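Local structure of alpha-1,3-glucanase (Paenibacillus glycanilyticus, 6K0P) at residues L408-P411 / G412-S416; V565-V568 / S569-W573. The protein hydrolyses alpha-1,3-glucan as a glycoside hydrolase family 87 enzyme, and its catalytic domain binds the disaccharide nigerose. The protein carries 1 engineered substitution. All coordinates share one frame; numbering follows the deposited sequence.

Overall arrangement
Contact 1 (408-416) and contact 2 (565-573) are both local, contact 1 on a strand of the right-handed parallel beta-helix of the catalytic domain and contact 2 where the last strand of that helix passes into the tail. Contact 1 is buried, about 12 Å from the centre of the chain, on the strand 409-416; contact 2 lies at the surface, about 33 Å from that centre, where strand 563-569 runs out into the C-terminal tail. Their centres are about 24 Å apart and their nearest atoms about 15 Å, with no touch between them. Contact 1 lies near sugar: the side chain of Y410 is about 5 Å from a bound glucose unit and touches W447, which lines one of the glycan pockets.

Contact 1. Residues L408-P411 / G412-S416; sequences LTYP and GITIS
T414 brings its hydroxyl up to two neighbours at once, the ring of Y410 and the pyrrolidine of P411. OG1 of T414 lies anti to the carbonyl carbon and beside the backbone N (chi1 -69°), which brings it back toward Y410 and P411. There OG1 stands 3.7 Å from CE2 of Y410, obliquely to the ring, and equally 3.7 Å from CG of P411; CD of P411 is hardly farther. No hydrogen bond crosses between the segments, so these are van der Waals contacts around a polar atom. Y410 has an unusual first torsion, chi1 -138°, away from the staggered positions, and this brings its CD2 and CE2 near OG1 of T414, the two side chains meeting at a slant. P411 also packs against the chain as it turns at G412, its CB lying 3.4 Å from the carbonyl O of I413.

The side chain of I413 leaves away from 408-411 and touches L439 of strand 437-446. Strand 409-416 has a parallel neighbour on either side: G412 and T414 share backbone hydrogen bonds with F389 of strand 389-392, while I413 pairs with W466 on strand 465-469 and with A464 just before it. W466 also meets the Y410 ring and touches P411 and T414.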
loop_
_atom_site.group_PDB
_atom_site.type_symbol
_atom_site.label_atom_id
_atom_site.label_comp_id
_atom_site.label_asym_id
_atom_site.label_seq_id
_atom_site.Cartn_x
_atom_site.Cartn_y
_atom_site.Cartn_z
ATOM N N LEU A 408 -4.097 -2.781 -9.001
ATOM C CA LEU A 408 -4.598 -3.874 -9.831
ATOM C C LEU A 408 -6.079 -3.748 -10.173
ATOM O O LEU A 408 -6.476 -4.146 -11.273
ATOM C CB LEU A 408 -4.317 -5.227 -9.186
ATOM C CG LEU A 408 -2.841 -5.611 -9.127
ATOM C CD1 LEU A 408 -2.711 -7.071 -8.711
ATOM C CD2 LEU A 408 -2.128 -5.363 -10.463
ATOM N N THR A 409 -6.926 -3.242 -9.254
ATOM C CA THR A 409 -8.376 -3.345 -9.436
ATOM C C THR A 409 -9.189 -2.086 -9.147
ATOM O O THR A 409 -10.416 -2.141 -9.285
ATOM C CB THR A 409 -8.975 -4.462 -8.559
ATOM O OG1 THR A 409 -8.837 -4.095 -7.178
ATOM C CG2 THR A 409 -8.304 -5.802 -8.807
ATOM N N TYR A 410 -8.577 -0.969 -8.735
ATOM C CA TYR A 410 -9.414 0.074 -8.138
ATOM C C TYR A 410 -8.688 1.423 -8.216
ATOM O O TYR A 410 -7.566 1.489 -8.743
ATOM C CB TYR A 410 -9.707 -0.385 -6.699
ATOM C CG TYR A 410 -11.125 -0.183 -6.183
ATOM C CD1 TYR A 410 -12.213 -0.575 -6.945
ATOM C CD2 TYR A 410 -11.370 0.434 -4.957
ATOM C CE1 TYR A 410 -13.501 -0.412 -6.490
ATOM C CE2 TYR A 410 -12.667 0.600 -4.492
ATOM C CZ TYR A 410 -13.726 0.180 -5.260
ATOM O OH TYR A 410 -15.002 0.362 -4.780
ATOM N N PRO A 411 -9.291 2.516 -7.737
ATOM C CA PRO A 411 -8.674 3.839 -7.892
ATOM C C PRO A 411 -7.360 3.994 -7.147
ATOM O O PRO A 411 -7.032 3.249 -6.215
ATOM C CB PRO A 411 -9.714 4.777 -7.262
ATOM C CG PRO A 411 -10.998 4.081 -7.457
ATOM C CD PRO A 411 -10.681 2.632 -7.264
ATOM N N GLY A 412 -6.614 5.022 -7.561
ATOM C CA GLY A 412 -5.566 5.544 -6.703
ATOM C C GLY A 412 -6.119 6.093 -5.399
ATOM O O GLY A 412 -5.557 5.847 -4.328
ATOM N N ILE A 413 -7.213 6.861 -5.474
ATOM C CA ILE A 413 -7.869 7.446 -4.305
ATOM C C ILE A 413 -9.367 7.198 -4.412
ATOM O O ILE A 413 -9.999 7.618 -5.391
ATOM C CB ILE A 413 -7.596 8.955 -4.158
ATOM C CG1 ILE A 413 -6.088 9.238 -4.180
ATOM C CG2 ILE A 413 -8.231 9.471 -2.866
ATOM C CD1 ILE A 413 -5.763 10.718 -4.075
ATOM N N THR A 414 -9.931 6.521 -3.412
ATOM C CA THR A 414 -11.373 6.359 -3.273
ATOM C C THR A 414 -11.872 7.367 -2.251
ATOM O O THR A 414 -11.337 7.440 -1.138
ATOM C CB THR A 414 -11.704 4.945 -2.790
ATOM O OG1 THR A 414 -11.411 4.011 -3.828
ATOM C CG2 THR A 414 -13.190 4.821 -2.413
ATOM N N ILE A 415 -12.888 8.144 -2.629
ATOM C CA ILE A 415 -13.551 9.098 -1.743
ATOM C C ILE A 415 -15.020 8.709 -1.775
ATOM O O ILE A 415 -15.693 8.933 -2.787
ATOM C CB ILE A 415 -13.341 10.544 -2.228
ATOM C CG1 ILE A 415 -11.843 10.860 -2.308
ATOM C CG2 ILE A 415 -14.032 11.550 -1.297
ATOM C CD1 ILE A 415 -11.508 12.198 -2.983
ATOM N N SER A 416 -15.517 8.104 -0.695
ATOM C CA SER A 416 -16.793 7.394 -0.748
ATOM C C SER A 416 -17.654 7.678 0.470
ATOM O O SER A 416 -17.173 7.608 1.605
ATOM C CB SER A 416 -16.557 5.880 -0.826
ATOM O OG SER A 416 -17.781 5.176 -0.655
#

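Contact 2. Residues V565-V568 / S569-W573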
loop_
_atom_site.group_PDB
_atom_site.type_symbol
_atom_site.label_atom_id
_atom_site.label_comp_id
_atom_site.label_asym_id
_atom_site.label_seq_id
_atom_site.Cartn_x
_atom_site.Cartn_y
_atom_site.Cartn_z
ATOM N N VAL A 565 -21.363 20.730 -13.732
ATOM C CA VAL A 565 -19.926 20.945 -13.849
ATOM C C VAL A 565 -19.701 22.448 -13.919
ATOM O O VAL A 565 -20.251 23.122 -14.799
ATOM C CB VAL A 565 -19.375 20.264 -15.113
ATOM C CG1 VAL A 565 -17.878 20.541 -15.276
ATOM C CG2 VAL A 565 -19.658 18.772 -15.097
ATOM N N THR A 566 -18.915 22.984 -12.997
ATOM C CA THR A 566 -18.568 24.406 -12.994
ATOM C C THR A 566 -17.116 24.559 -13.430
ATOM O O THR A 566 -16.201 24.138 -12.716
ATOM C CB THR A 566 -18.791 25.026 -11.618
ATOM O OG1 THR A 566 -20.182 24.943 -11.285
ATOM C CG2 THR A 566 -18.362 26.495 -11.616
ATOM N N ARG A 567 -16.907 25.180 -14.590
ATOM C CA ARG A 567 -15.565 25.474 -15.091
ATOM C C ARG A 567 -15.221 26.884 -14.630
ATOM O O ARG A 567 -15.575 27.874 -15.272
ATOM C CB ARG A 567 -15.535 25.371 -16.610
ATOM C CG ARG A 567 -15.761 23.965 -17.165
ATOM C CD ARG A 567 -16.121 24.056 -18.638
ATOM N NE ARG A 567 -16.178 22.765 -19.323
ATOM C CZ ARG A 567 -17.219 21.937 -19.280
ATOM N NH1 ARG A 567 -18.299 22.236 -18.565
ATOM N NH2 ARG A 567 -17.179 20.793 -19.945
ATOM N N VAL A 568 -14.532 26.984 -13.494
ATOM C CA VAL A 568 -14.229 28.296 -12.926
ATOM C C VAL A 568 -13.284 29.069 -13.839
ATOM O O VAL A 568 -13.593 30.180 -14.289
ATOM C CB VAL A 568 -13.672 28.151 -11.498
ATOM C CG1 VAL A 568 -13.373 29.524 -10.914
ATOM C CG2 VAL A 568 -14.665 27.398 -10.616
ATOM N N SER A 569 -12.128 28.485 -14.136
ATOM C CA SER A 569 -11.110 29.090 -14.982
ATOM C C SER A 569 -10.038 28.043 -15.237
ATOM O O SER A 569 -9.916 27.062 -14.494
ATOM C CB SER A 569 -10.474 30.310 -14.314
ATOM O OG SER A 569 -9.791 29.942 -13.124
ATOM N N GLY A 570 -9.266 28.261 -16.300
ATOM C CA GLY A 570 -8.058 27.491 -16.531
ATOM C C GLY A 570 -8.251 26.062 -16.988
ATOM O O GLY A 570 -7.301 25.277 -16.922
ATOM N N ASN A 571 -9.439 25.691 -17.455
ATOM C CA ASN A 571 -9.696 24.332 -17.917
ATOM C C ASN A 571 -9.629 24.278 -19.439
ATOM O O ASN A 571 -10.137 25.171 -20.124
ATOM C CB ASN A 571 -11.066 23.840 -17.437
ATOM C CG ASN A 571 -11.250 23.996 -15.931
ATOM O OD1 ASN A 571 -10.559 23.354 -15.141
ATOM N ND2 ASN A 571 -12.187 24.852 -15.529
ATOM N N ASN A 572 -9.004 23.228 -19.972
ATOM C CA ASN A 572 -8.906 23.054 -21.422
ATOM C C ASN A 572 -9.936 22.064 -21.962
ATOM O O ASN A 572 -9.674 21.307 -22.909
ATOM C CB ASN A 572 -7.483 22.687 -21.842
ATOM C CG ASN A 572 -7.103 21.273 -21.456
ATOM O OD1 ASN A 572 -7.662 20.712 -20.517
ATOM N ND2 ASN A 572 -6.156 20.684 -22.190
ATOM N N TRP A 573 -11.132 22.069 -21.374
ATOM C CA TRP A 573 -12.201 21.150 -21.744
ATOM C C TRP A 573 -13.534 21.726 -21.267
ATOM O O TRP A 573 -14.590 21.129 -21.514
ATOM C CB TRP A 573 -11.967 19.779 -21.096
ATOM C CG TRP A 573 -11.753 19.926 -19.632
ATOM C CD1 TRP A 573 -10.568 20.168 -18.997
ATOM C CD2 TRP A 573 -12.760 19.909 -18.613
ATOM N NE1 TRP A 573 -10.775 20.289 -17.641
ATOM C CE2 TRP A 573 -12.111 20.135 -17.383
ATOM C CE3 TRP A 573 -14.146 19.720 -18.620
ATOM C CZ2 TRP A 573 -12.801 20.187 -16.173
ATOM C CZ3 TRP A 573 -14.831 19.763 -17.409
ATOM C CH2 TRP A 573 -14.156 20.002 -16.208
#
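R567 sets off with CG anti to its carbonyl carbon (chi1 -66°) and runs extended from CG to NE, where a chi4 of 81° swings the guanidinium out of the line of the chain; W573 puts CG between its backbone N and carbonyl carbon. Together these torsions lay the guanidinium beside the last residue of the chain. NH2 of R567 donates to O of W573 at 3.0 Å, with the acceptor almost in the guanidinium plane, and NE of R567 adds a weak bond of 3.2 Å to the same oxygen. CZ3 of W573 lies over one face of the guanidinium, offset toward its rim, 3.4 Å from the plane; with the planes 54° apart this is not a parallel stack. The same CZ3 is met at the ring edge by CG1 of V565, 3.8 Å away.

N571 places CB over a face of the indole, and its ND2 reaches 3.6 Å from CB of R567, the amide and guanidinium planes nearly perpendicular. That ND2 is bonded to O of F541, and E557 forms a salt bridge with NH2 of R567. NE1 of W573 donates to O of V544. After strand 563-569, W573 folds back against V546 of strand 544-547 and I522 of strand 520-524, consistent with a C-terminal tail closing the last coil of the parallel beta-helix.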